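Side-chain contacts in indole-3-pyruvate decarboxylase (Azospirillum brasilense, PDB 2NXW), which catalyses the thiamine diphosphate-dependent decarboxylation of indole-3-pyruvate to indole-3-acetaldehyde and carbon dioxide, a step in auxin biosynthesis: residues Thr273-Gly276 with Val277-Asp280; Leu404-Ala407 with Met408-Asp412. One frame throughout, in Å; residues are numbered along the deposited sequence.

Both contacts are local turns beside a short helix, but they lie at different depths. Contact 2 is buried in the C-terminal cofactor-binding region, where helix 402-407 ends; contact 1 is only partly buried, in the central domain, where the chain prepares to enter helix 281-288. Their centres are about 13 Å apart, and they meet where Ile275 CG2 packs on Met408 CE at 3.7 Å, so the two domains touch here through apolar side chains. Contact 1 has one direct backbone bond, between two glycines, an isoleucine packed beside it and two bridging waters, whereas contact 2 has three direct backbone bonds, methionine packing and one water. Both border helix 547-558.

Contact 1 (Thr273-Gly276 with Val277-Asp280)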
ATOM      1  N   THR A 273      31.517  -7.615 -22.088  1.00 18.74           N
ATOM      2  CA  THR A 273      30.190  -7.330 -21.564  1.00 18.77           C
ATOM      3  C   THR A 273      30.026  -7.926 -20.173  1.00 18.83           C
ATOM      4  O   THR A 273      30.226  -9.122 -19.966  1.00 20.43           O
ATOM      5  CB  THR A 273      29.108  -7.917 -22.486  1.00 20.21           C
ATOM      6  OG1 THR A 273      29.213  -7.310 -23.777  1.00 23.63           O
ATOM      7  CG2 THR A 273      27.716  -7.669 -21.922  1.00 21.40           C
ATOM      8  N   TYR A 274      29.668  -7.083 -19.215  1.00 17.45           N
ATOM      9  CA  TYR A 274      29.444  -7.544 -17.856  1.00 17.57           C
ATOM     10  C   TYR A 274      28.020  -8.108 -17.754  1.00 18.49           C
ATOM     11  O   TYR A 274      27.058  -7.442 -18.131  1.00 19.72           O
ATOM     12  CB  TYR A 274      29.591  -6.384 -16.871  1.00 18.88           C
ATOM     13  CG  TYR A 274      29.204  -6.740 -15.455  1.00 19.46           C
ATOM     14  CD1 TYR A 274      30.135  -7.263 -14.563  1.00 18.50           C
ATOM     15  CD2 TYR A 274      27.893  -6.568 -15.014  1.00 20.86           C
ATOM     16  CE1 TYR A 274      29.767  -7.605 -13.260  1.00 19.53           C
ATOM     17  CE2 TYR A 274      27.519  -6.906 -13.724  1.00 22.30           C
ATOM     18  CZ  TYR A 274      28.462  -7.423 -12.852  1.00 21.46           C
ATOM     19  OH  TYR A 274      28.085  -7.737 -11.567  1.00 23.40           O
ATOM     20  N   ILE A 275      27.885  -9.333 -17.250  1.00 19.08           N
ATOM     21  CA  ILE A 275      26.565  -9.935 -17.085  1.00 21.20           C
ATOM     22  C   ILE A 275      26.473 -10.686 -15.770  1.00 23.33           C
ATOM     23  O   ILE A 275      25.617 -11.558 -15.609  1.00 25.12           O
ATOM     24  CB  ILE A 275      26.209 -10.924 -18.219  1.00 20.65           C
ATOM     25  CG1 ILE A 275      27.189 -12.100 -18.232  1.00 20.26           C
ATOM     26  CG2 ILE A 275      26.207 -10.203 -19.556  1.00 20.66           C
ATOM     27  CD1 ILE A 275      26.785 -13.231 -19.196  1.00 22.87           C
ATOM     28  N   GLY A 276      27.352 -10.349 -14.831  1.00 23.14           N
ATOM     29  CA  GLY A 276      27.333 -11.028 -13.547  1.00 25.08           C
ATOM     30  C   GLY A 276      28.211 -12.268 -13.518  1.00 25.74           C
ATOM     31  O   GLY A 276      29.095 -12.440 -14.357  1.00 26.44           O
ATOM     32  N   VAL A 277      27.948 -13.151 -12.561  1.00 25.99           N
ATOM     33  CA  VAL A 277      28.741 -14.364 -12.400  1.00 27.85           C
ATOM     34  C   VAL A 277      28.834 -15.253 -13.640  1.00 27.36           C
ATOM     35  O   VAL A 277      29.787 -16.015 -13.785  1.00 29.85           O
ATOM     36  CB  VAL A 277      28.224 -15.208 -11.203  1.00 27.86           C
ATOM     37  CG1 VAL A 277      26.896 -15.855 -11.544  1.00 28.73           C
ATOM     38  CG2 VAL A 277      29.259 -16.249 -10.823  1.00 29.65           C
ATOM     39  N   ALA A 278      27.862 -15.146 -14.539  1.00 27.08           N
ATOM     40  CA  ALA A 278      27.860 -15.961 -15.755  1.00 26.56           C
ATOM     41  C   ALA A 278      28.879 -15.508 -16.805  1.00 26.96           C
ATOM     42  O   ALA A 278      29.197 -16.255 -17.733  1.00 26.68           O
ATOM     43  CB  ALA A 278      26.460 -15.965 -16.366  1.00 26.86           C
ATOM     44  N   GLY A 279      29.398 -14.292 -16.657  1.00 26.36           N
ATOM     45  CA  GLY A 279      30.346 -13.775 -17.634  1.00 26.62           C
ATOM     46  C   GLY A 279      31.821 -14.022 -17.380  1.00 27.62           C
ATOM     47  O   GLY A 279      32.192 -14.827 -16.526  1.00 28.80           O
ATOM     48  N   ASP A 280      32.667 -13.328 -18.139  1.00 26.57           N
ATOM     49  CA  ASP A 280      34.111 -13.468 -17.998  1.00 28.11           C
ATOM     50  C   ASP A 280      34.539 -13.014 -16.611  1.00 28.16           C
ATOM     51  O   ASP A 280      34.179 -11.923 -16.162  1.00 28.43           O
ATOM     52  CB  ASP A 280      34.843 -12.636 -19.055  1.00 30.62           C
ATOM     53  CG  ASP A 280      36.350 -12.632 -18.848  1.00 32.36           C
ATOM     54  OD1 ASP A 280      36.974 -13.710 -18.949  1.00 35.74           O
ATOM     55  OD2 ASP A 280      36.913 -11.552 -18.576  1.00 35.04           O
TER
HETATM   56  O   HOH W   1      32.176 -11.084 -19.806  1.00 33.78           O
HETATM   57  O   HOH W   2      25.117 -13.842 -14.412  1.00 30.27           O
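Ile275 lays its ethyl branch against the backbone of Ala278 and Gly279, and this is the tight half of the contact. With CG1 set between the backbone N and the carbonyl carbon (chi1 62°), the branch turns into the bend: Ile275 CG1 lies 3.5 Å from Gly279 N, while Ile275 CD1 reaches Ala278 CB at 3.9 Å. A side chain at Gly279 would collide with CG1, so the close approach depends on a bare backbone there. Next to it, Gly279 N donates to Gly276 O over 3.0 Å, a nearly straight bond (165° at the hydrogen) whose donor stands above the carbonyl plane. Gly276 N in turn lies over the centre of the Tyr274 ring, 3.6 Å from its plane. With an alanine at Ile275, the backbone of Gly279 and the methyl of Ala278 would probably lose their apolar partner, leaving a gap, and Met408 its contact with CG2. The rest of the bend is looser and closed by water. One water donates to Ile275 O and accepts from Ala278 N; a second donates to Thr273 O at 2.8 Å and accepts from Asp280 N at 2.8 Å, joining the two ends without direct contact. Val277 CB points away from the preceding residues, and Asp280 is exposed. The Gly276-Gly279 bond, with helical backbone angles at Val277 and Ala278, defines a type I beta turn, followed at once by an N-cap: Asp280 OD2 accepts from Ile283 N at the start of helix 281-288.

Contact 2 (Leu404-Ala407 with Met408-Asp412); sequences LFTA and MDMID
Met408 N donates to Leu404 O at 3.2 Å, an i+4 bond bent to 137° at the hydrogen, after which Asp409 N to Thr406 O and Met410 N to Ala407 O, each 2.9 Å, have i+3 spacing, and the second closes a type I beta turn from Ala407 to Met410. Met410 points its CB back toward the helix, and the chain, extended beyond CG (chi2 179°), carries SD past Ala407 CA at 4.0 Å and brings Met410 CE to Thr406 CG2 at 4.0 Å, the two side chains crossing at a slant. Thr406 OG1, by contrast, is bonded to Asp402 O one turn back. Met408 CG, anti to the carbonyl carbon (chi1 -67°), rests 3.5 Å from Leu404 O; beyond it the chain bends and leads away from the helix end. On another side, a water donates to both Phe405 O and Asp409 OD2, the latter at 2.6 Å, tying the carboxylate to the last helical turn. Around this helix end, Phe405 meets Phe305 and, on helix 547-558, Phe552 edge-to-face, Asn384 of helix 376-388 bonds Asp409 O and Ile411 N, and Met410 touches both Ile379 of that helix and Ile396 of strand 395-398.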
ATOM      1  N   LEU A 404      19.058 -18.038 -24.604  1.00 12.12           N
ATOM      2  CA  LEU A 404      19.681 -16.732 -24.375  1.00 12.77           C
ATOM      3  C   LEU A 404      21.139 -16.905 -23.943  1.00 12.78           C
ATOM      4  O   LEU A 404      22.025 -16.200 -24.410  1.00 12.92           O
ATOM      5  CB  LEU A 404      18.925 -15.964 -23.290  1.00 14.28           C
ATOM      6  CG  LEU A 404      19.577 -14.647 -22.852  1.00 14.47           C
ATOM      7  CD1 LEU A 404      19.882 -13.756 -24.056  1.00 17.52           C
ATOM      8  CD2 LEU A 404      18.654 -13.949 -21.881  1.00 17.95           C
ATOM      9  N   PHE A 405      21.381 -17.840 -23.034  1.00 11.97           N
ATOM     10  CA  PHE A 405      22.736 -18.088 -22.568  1.00 11.72           C
ATOM     11  C   PHE A 405      23.628 -18.580 -23.713  1.00 11.51           C
ATOM     12  O   PHE A 405      24.820 -18.273 -23.752  1.00 13.34           O
ATOM     13  CB  PHE A 405      22.696 -19.089 -21.406  1.00 12.56           C
ATOM     14  CG  PHE A 405      22.167 -18.501 -20.130  1.00 13.17           C
ATOM     15  CD1 PHE A 405      23.033 -18.113 -19.111  1.00 14.43           C
ATOM     16  CD2 PHE A 405      20.803 -18.294 -19.956  1.00 14.94           C
ATOM     17  CE1 PHE A 405      22.550 -17.526 -17.939  1.00 13.66           C
ATOM     18  CE2 PHE A 405      20.304 -17.701 -18.786  1.00 14.95           C
ATOM     19  CZ  PHE A 405      21.189 -17.316 -17.772  1.00 14.91           C
ATOM     20  N   THR A 406      23.041 -19.314 -24.654  1.00 11.84           N
ATOM     21  CA  THR A 406      23.768 -19.808 -25.813  1.00 12.67           C
ATOM     22  C   THR A 406      24.029 -18.657 -26.789  1.00 13.43           C
ATOM     23  O   THR A 406      25.110 -18.562 -27.376  1.00 14.29           O
ATOM     24  CB  THR A 406      22.967 -20.882 -26.539  1.00 12.11           C
ATOM     25  OG1 THR A 406      22.639 -21.934 -25.619  1.00 13.49           O
ATOM     26  CG2 THR A 406      23.790 -21.471 -27.673  1.00 12.78           C
ATOM     27  N   ALA A 407      23.039 -17.780 -26.954  1.00 13.45           N
ATOM     28  CA  ALA A 407      23.177 -16.639 -27.862  1.00 13.63           C
ATOM     29  C   ALA A 407      24.308 -15.709 -27.450  1.00 15.22           C
ATOM     30  O   ALA A 407      24.876 -15.014 -28.299  1.00 15.56           O
ATOM     31  CB  ALA A 407      21.859 -15.873 -27.942  1.00 15.58           C
ATOM     32  N   MET A 408      24.642 -15.685 -26.161  1.00 15.44           N
ATOM     33  CA  MET A 408      25.739 -14.835 -25.703  1.00 17.15           C
ATOM     34  C   MET A 408      27.037 -15.233 -26.407  1.00 16.39           C
ATOM     35  O   MET A 408      27.961 -14.420 -26.516  1.00 18.24           O
ATOM     36  CB  MET A 408      25.930 -14.958 -24.185  1.00 19.54           C
ATOM     37  CG  MET A 408      24.786 -14.402 -23.341  1.00 24.21           C
ATOM     38  SD  MET A 408      24.564 -12.618 -23.574  1.00 28.24           S
ATOM     39  CE  MET A 408      26.032 -11.984 -22.802  1.00 28.51           C
ATOM     40  N   ASP A 409      27.107 -16.477 -26.882  1.00 15.89           N
ATOM     41  CA  ASP A 409      28.297 -16.962 -27.572  1.00 15.52           C
ATOM     42  C   ASP A 409      28.138 -17.062 -29.085  1.00 15.76           C
ATOM     43  O   ASP A 409      28.901 -17.758 -29.760  1.00 16.11           O
ATOM     44  CB  ASP A 409      28.737 -18.314 -26.991  1.00 16.74           C
ATOM     45  CG  ASP A 409      29.382 -18.170 -25.628  1.00 19.05           C
ATOM     46  OD1 ASP A 409      29.996 -17.113 -25.377  1.00 20.17           O
ATOM     47  OD2 ASP A 409      29.283 -19.112 -24.815  1.00 17.48           O
ATOM     48  N   MET A 410      27.142 -16.355 -29.617  1.00 14.90           N
ATOM     49  CA  MET A 410      26.913 -16.338 -31.059  1.00 14.90           C
ATOM     50  C   MET A 410      27.304 -14.990 -31.645  1.00 15.07           C
ATOM     51  O   MET A 410      27.046 -13.950 -31.047  1.00 17.20           O
ATOM     52  CB  MET A 410      25.438 -16.587 -31.368  1.00 14.47           C
ATOM     53  CG  MET A 410      25.029 -18.030 -31.240  1.00 14.71           C
ATOM     54  SD  MET A 410      23.265 -18.199 -31.585  1.00 18.58           S
ATOM     55  CE  MET A 410      23.051 -19.940 -31.277  1.00 17.55           C
ATOM     56  N   ILE A 411      27.938 -15.015 -32.815  1.00 16.01           N
ATOM     57  CA  ILE A 411      28.314 -13.778 -33.490  1.00 16.01           C
ATOM     58  C   ILE A 411      27.020 -13.211 -34.083  1.00 15.71           C
ATOM     59  O   ILE A 411      26.329 -13.896 -34.828  1.00 18.14           O
ATOM     60  CB  ILE A 411      29.314 -14.062 -34.622  1.00 16.47           C
ATOM     61  CG1 ILE A 411      30.573 -14.709 -34.034  1.00 16.51           C
ATOM     62  CG2 ILE A 411      29.655 -12.766 -35.350  1.00 17.63           C
ATOM     63  CD1 ILE A 411      31.520 -15.276 -35.078  1.00 17.93           C
ATOM     64  N   ASP A 412      26.698 -11.966 -33.751  1.00 17.17           N
ATOM     65  CA  ASP A 412      25.460 -11.369 -34.243  1.00 16.80           C
ATOM     66  C   ASP A 412      25.622  -9.948 -34.756  1.00 17.50           C
ATOM     67  O   ASP A 412      26.703  -9.369 -34.700  1.00 19.66           O
ATOM     68  CB  ASP A 412      24.415 -11.362 -33.122  1.00 18.99           C
ATOM     69  CG  ASP A 412      24.844 -10.521 -31.934  1.00 20.02           C
ATOM     70  OD1 ASP A 412      25.218  -9.336 -32.120  1.00 20.39           O
ATOM     71  OD2 ASP A 412      24.808 -11.043 -30.805  1.00 24.79           O
TER
HETATM   72  O   HOH W   3      27.065 -20.043 -23.742  1.00 14.20           O